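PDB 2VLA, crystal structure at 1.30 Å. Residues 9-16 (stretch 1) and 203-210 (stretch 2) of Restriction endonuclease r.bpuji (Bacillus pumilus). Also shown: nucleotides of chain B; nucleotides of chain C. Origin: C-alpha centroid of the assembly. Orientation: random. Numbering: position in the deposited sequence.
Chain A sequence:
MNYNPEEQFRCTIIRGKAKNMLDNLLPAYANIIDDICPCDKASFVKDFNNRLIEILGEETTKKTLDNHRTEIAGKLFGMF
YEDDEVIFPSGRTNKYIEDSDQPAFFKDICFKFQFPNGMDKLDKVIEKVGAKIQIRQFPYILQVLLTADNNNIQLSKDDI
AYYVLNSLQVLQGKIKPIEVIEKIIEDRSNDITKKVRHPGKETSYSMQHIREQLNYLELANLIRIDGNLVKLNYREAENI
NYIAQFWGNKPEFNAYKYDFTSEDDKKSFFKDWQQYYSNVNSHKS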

# COMPACT_ATOMS: atom_id res chain seq x y z
N PHE A 9 -16.49 -0.61 -2.83
CA PHE A 9 -15.63 -1.43 -3.67
C PHE A 9 -14.43 -1.90 -2.90
O PHE A 9 -13.63 -1.09 -2.44
CB PHE A 9 -15.19 -0.61 -4.91
CG PHE A 9 -14.33 -1.39 -5.89
CD1 PHE A 9 -12.96 -1.48 -5.72
CD2 PHE A 9 -14.89 -2.03 -6.98
CE1 PHE A 9 -12.17 -2.19 -6.60
CE2 PHE A 9 -14.11 -2.74 -7.87
CZ PHE A 9 -12.75 -2.83 -7.67
N ARG A 10 -14.33 -3.21 -2.71
CA ARG A 10 -13.20 -3.80 -2.00
C ARG A 10 -11.96 -3.74 -2.86
O ARG A 10 -11.93 -4.28 -3.98
CB ARG A 10 -13.52 -5.24 -1.60
CG ARG A 10 -12.42 -5.93 -0.80
CD ARG A 10 -12.84 -7.27 -0.28
NE ARG A 10 -11.83 -7.84 0.59
CZ ARG A 10 -10.88 -8.71 0.23
NH1 ARG A 10 -10.79 -9.12 -1.01
NH2 ARG A 10 -10.04 -9.19 1.14
N CYS A 11 -10.93 -3.07 -2.35
CA CYS A 11 -9.74 -2.79 -3.11
C CYS A 11 -8.52 -3.10 -2.24
O CYS A 11 -8.10 -2.30 -1.42
CB CYS A 11 -9.74 -1.30 -3.59
SG CYS A 11 -8.45 -0.85 -4.70
N THR A 12 -7.99 -4.30 -2.40
CA THR A 12 -7.03 -4.81 -1.43
C THR A 12 -5.62 -4.36 -1.71
O THR A 12 -5.29 -3.87 -2.85
CB THR A 12 -7.03 -6.35 -1.36
OG1 THR A 12 -6.67 -6.90 -2.61
CG2 THR A 12 -8.37 -6.89 -0.95
N ILE A 13 -4.78 -4.52 -0.67
CA ILE A 13 -3.35 -4.63 -0.83
C ILE A 13 -2.95 -5.99 -0.28
O ILE A 13 -3.73 -6.65 0.40
CB ILE A 13 -2.58 -3.49 -0.11
CG1 ILE A 13 -2.78 -3.55 1.42
CG2 ILE A 13 -3.03 -2.10 -0.66
CD1 ILE A 13 -1.66 -2.90 2.19
N ILE A 14 -1.74 -6.40 -0.61
CA ILE A 14 -1.17 -7.66 -0.18
C ILE A 14 -1.23 -7.76 1.33
O ILE A 14 -1.05 -6.77 2.05
CB ILE A 14 0.27 -7.80 -0.71
CG1 ILE A 14 0.22 -8.17 -2.22
CG2 ILE A 14 1.08 -8.85 0.09
CD1 ILE A 14 1.53 -8.06 -2.91
N ARG A 15 -1.58 -8.95 1.81
CA ARG A 15 -1.71 -9.19 3.25
C ARG A 15 -0.34 -9.33 3.91
O ARG A 15 0.54 -9.99 3.40
CB ARG A 15 -2.56 -10.44 3.46
CG ARG A 15 -2.94 -10.69 4.93
CD ARG A 15 -4.07 -11.71 5.08
NE ARG A 15 -5.33 -11.15 4.62
CZ ARG A 15 -6.50 -11.75 4.73
NH1 ARG A 15 -6.58 -12.95 5.31
NH2 ARG A 15 -7.59 -11.17 4.30
N GLY A 16 -0.17 -8.63 5.03
CA GLY A 16 1.15 -8.52 5.66
C GLY A 16 1.71 -9.79 6.27
O GLY A 16 0.96 -10.73 6.59
N THR A 203 -14.14 -10.32 9.65
CA THR A 203 -13.71 -8.94 9.62
C THR A 203 -12.35 -8.76 8.92
O THR A 203 -12.12 -7.73 8.26
CB THR A 203 -13.73 -8.34 11.03
OG1 THR A 203 -15.07 -8.38 11.52
CG2 THR A 203 -13.24 -6.94 11.03
N SER A 204 -11.50 -9.77 8.94
CA SER A 204 -10.23 -9.65 8.23
C SER A 204 -10.43 -9.42 6.72
O SER A 204 -9.69 -8.66 6.09
CB SER A 204 -9.36 -10.88 8.47
OG SER A 204 -9.97 -12.06 7.97
N TYR A 205 -11.43 -10.08 6.15
CA TYR A 205 -11.73 -9.92 4.73
C TYR A 205 -12.05 -8.48 4.44
O TYR A 205 -11.56 -7.91 3.46
CB TYR A 205 -12.90 -10.81 4.36
CG TYR A 205 -13.25 -10.77 2.90
CD1 TYR A 205 -12.51 -11.50 1.98
CD2 TYR A 205 -14.30 -10.00 2.43
CE1 TYR A 205 -12.81 -11.47 0.64
CE2 TYR A 205 -14.60 -9.94 1.06
CZ TYR A 205 -13.85 -10.69 0.18
OH TYR A 205 -14.11 -10.67 -1.18
N SER A 206 -12.84 -7.87 5.31
CA SER A 206 -13.33 -6.54 5.11
C SER A 206 -12.32 -5.46 5.44
O SER A 206 -12.32 -4.39 4.79
CB SER A 206 -14.57 -6.32 5.98
OG SER A 206 -15.56 -7.26 5.69
N MET A 207 -11.48 -5.69 6.44
CA MET A 207 -10.73 -4.62 7.06
C MET A 207 -9.21 -4.79 7.11
O MET A 207 -8.50 -3.80 7.27
CB MET A 207 -11.26 -4.35 8.47
CG MET A 207 -12.55 -3.54 8.50
SD MET A 207 -12.34 -1.87 7.90
CE MET A 207 -11.28 -1.20 9.20
N GLN A 208 -8.68 -5.99 6.90
CA GLN A 208 -7.28 -6.16 7.19
C GLN A 208 -6.43 -5.28 6.25
O GLN A 208 -5.46 -4.68 6.66
CB GLN A 208 -6.83 -7.62 7.12
CG GLN A 208 -5.35 -7.77 7.49
CD GLN A 208 -4.92 -9.18 7.75
OE1 GLN A 208 -5.74 -10.10 7.77
NE2 GLN A 208 -3.62 -9.35 7.96
N HIS A 209 -6.82 -5.21 4.99
CA HIS A 209 -6.05 -4.41 4.00
C HIS A 209 -6.21 -2.90 4.23
O HIS A 209 -5.35 -2.12 3.83
CB HIS A 209 -6.46 -4.76 2.55
CG HIS A 209 -7.91 -4.61 2.28
ND1 HIS A 209 -8.84 -5.51 2.74
CD2 HIS A 209 -8.61 -3.64 1.63
CE1 HIS A 209 -10.04 -5.10 2.41
NE2 HIS A 209 -9.92 -3.98 1.70
N ILE A 210 -7.29 -2.51 4.87
CA ILE A 210 -7.52 -1.15 5.23
C ILE A 210 -6.69 -0.75 6.43
O ILE A 210 -5.97 0.24 6.41
CB ILE A 210 -9.02 -0.87 5.41
CG1 ILE A 210 -9.74 -1.10 4.08
CG2 ILE A 210 -9.25 0.50 5.96
CD1 ILE A 210 -11.25 -0.96 4.11
P DC B 7 -9.21 -12.46 -2.36
OP1 DC B 7 -10.46 -12.70 -3.09
OP2 DC B 7 -8.85 -11.07 -2.00
O5' DC B 7 -9.15 -13.31 -1.00
C5' DC B 7 -9.51 -14.69 -1.01
C4' DC B 7 -9.25 -15.32 0.35
O4' DC B 7 -7.81 -15.39 0.60
C3' DC B 7 -9.80 -14.54 1.55
O3' DC B 7 -10.36 -15.46 2.47
C2' DC B 7 -8.57 -13.92 2.18
C1' DC B 7 -7.57 -15.01 1.95
N1 DC B 7 -6.14 -14.68 2.06
C2 DC B 7 -5.28 -15.66 2.55
O2 DC B 7 -5.76 -16.73 2.94
N3 DC B 7 -3.96 -15.40 2.62
C4 DC B 7 -3.49 -14.25 2.13
N4 DC B 7 -2.19 -14.01 2.19
C5 DC B 7 -4.36 -13.25 1.62
C6 DC B 7 -5.66 -13.50 1.60
P DA C 4 2.28 -9.85 10.58
OP1 DA C 4 2.90 -9.56 11.83
OP2 DA C 4 2.40 -8.93 9.42
O5' DA C 4 2.56 -11.31 10.14
C5' DA C 4 2.73 -12.32 11.16
C4' DA C 4 2.24 -13.65 10.65
O4' DA C 4 0.80 -13.68 10.59
C3' DA C 4 2.72 -14.01 9.23
O3' DA C 4 2.97 -15.40 9.19
C2' DA C 4 1.51 -13.65 8.39
C1' DA C 4 0.38 -14.11 9.29
N9 DA C 4 -0.91 -13.55 9.01
C8 DA C 4 -1.20 -12.29 8.53
N7 DA C 4 -2.48 -12.05 8.41
C5 DA C 4 -3.10 -13.22 8.84
C6 DA C 4 -4.43 -13.60 8.94
N6 DA C 4 -5.49 -12.85 8.65
N1 DA C 4 -4.67 -14.86 9.44
C2 DA C 4 -3.62 -15.65 9.75
N3 DA C 4 -2.34 -15.40 9.71
C4 DA C 4 -2.13 -14.14 9.21
P DG B 8 -11.83 -15.33 3.08
OP1 DG B 8 -12.78 -15.24 1.97
OP2 DG B 8 -11.87 -14.27 4.10
O5' DG B 8 -11.95 -16.71 3.85
C5' DG B 8 -11.85 -17.93 3.11
C4' DG B 8 -11.33 -19.05 3.98
O4' DG B 8 -9.94 -18.81 4.32
C3' DG B 8 -12.04 -19.22 5.32
O3' DG B 8 -12.10 -20.63 5.65
C2' DG B 8 -11.17 -18.40 6.30
C1' DG B 8 -9.78 -18.60 5.73
N9 DG B 8 -8.83 -17.49 5.84
C8 DG B 8 -9.04 -16.17 5.50
N7 DG B 8 -7.98 -15.44 5.61
C5 DG B 8 -6.99 -16.34 6.01
C6 DG B 8 -5.62 -16.14 6.22
O6 DG B 8 -4.96 -15.11 6.15
N1 DG B 8 -4.96 -17.33 6.62
C2 DG B 8 -5.56 -18.56 6.72
N2 DG B 8 -4.75 -19.60 7.11
N3 DG B 8 -6.85 -18.77 6.49
C4 DG B 8 -7.49 -17.62 6.13
O HOH W 1 -8.31 -8.10 3.73
O HOH W 2 -11.18 -1.76 0.22
O HOH W 3 -9.85 -12.63 5.17

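Residues 9-16 form an extended segment without regular helix or strand, laid against the helix of 203-210. The closest CA pairing in register is Thr12 with His209, 5.5 Å apart, and 476 Å² is buried in all. No backbone-to-backbone hydrogen bond joins the stretches; direct bonding comes from Arg10. Its NE donates to Tyr205 O at 2.9 Å (152°) and its NH2 to the same Tyr205 O at 3.1 Å (140°). The helix is kinked here: His209 N makes no bond to the turn before, and Tyr205 O, the acceptor it would have in a regular helix, instead receives both Arg10 donors, whereas Gln208 N still reaches Ser204 O at 3.0 Å.

The Arg10 guanidinium also lies flat on the Tyr205 ring, planes at 5°, with Arg10 CZ 3.6 Å from the ring centroid and 20° off its normal, a cation-pi stack. Arg10 NH1 donates in its plane to DC7 OP2 at 2.9 Å (171°), so the phosphate meets the guanidinium at its edge while the Tyr205 ring covers one face.

His209, the residue most covered here, takes Thr12 CG2 over one face, 3.9 Å from the ring centroid and 8° off normal. Both its nitrogens meet water: ND1 lies 2.8 Å from water 1 and NE2 3.0 Å from water 2, which accepts from Cys11 N at 2.9 Å. Water 1 donates to Ser204 O at 2.8 Å and accepts from Arg15 NH2 at 3.2 Å. Ile13 N, 3.6 Å from His209 CB, is buried without a partner.

Arg15 NE and Gln208 OE1 approach to 3.3 Å, but the angle is too poor for a hydrogen bond. Both side chains bond to DNA: Arg15 through NH1, which donates to DG8 O6 (2.8 Å) and DG8 N7 (2.9 Å), and Gln208 through OE1, which accepts from DA4 N6 (2.9 Å), and NE2, which donates to DA4 N7 (3.0 Å), base recognition fitting a restriction endonuclease.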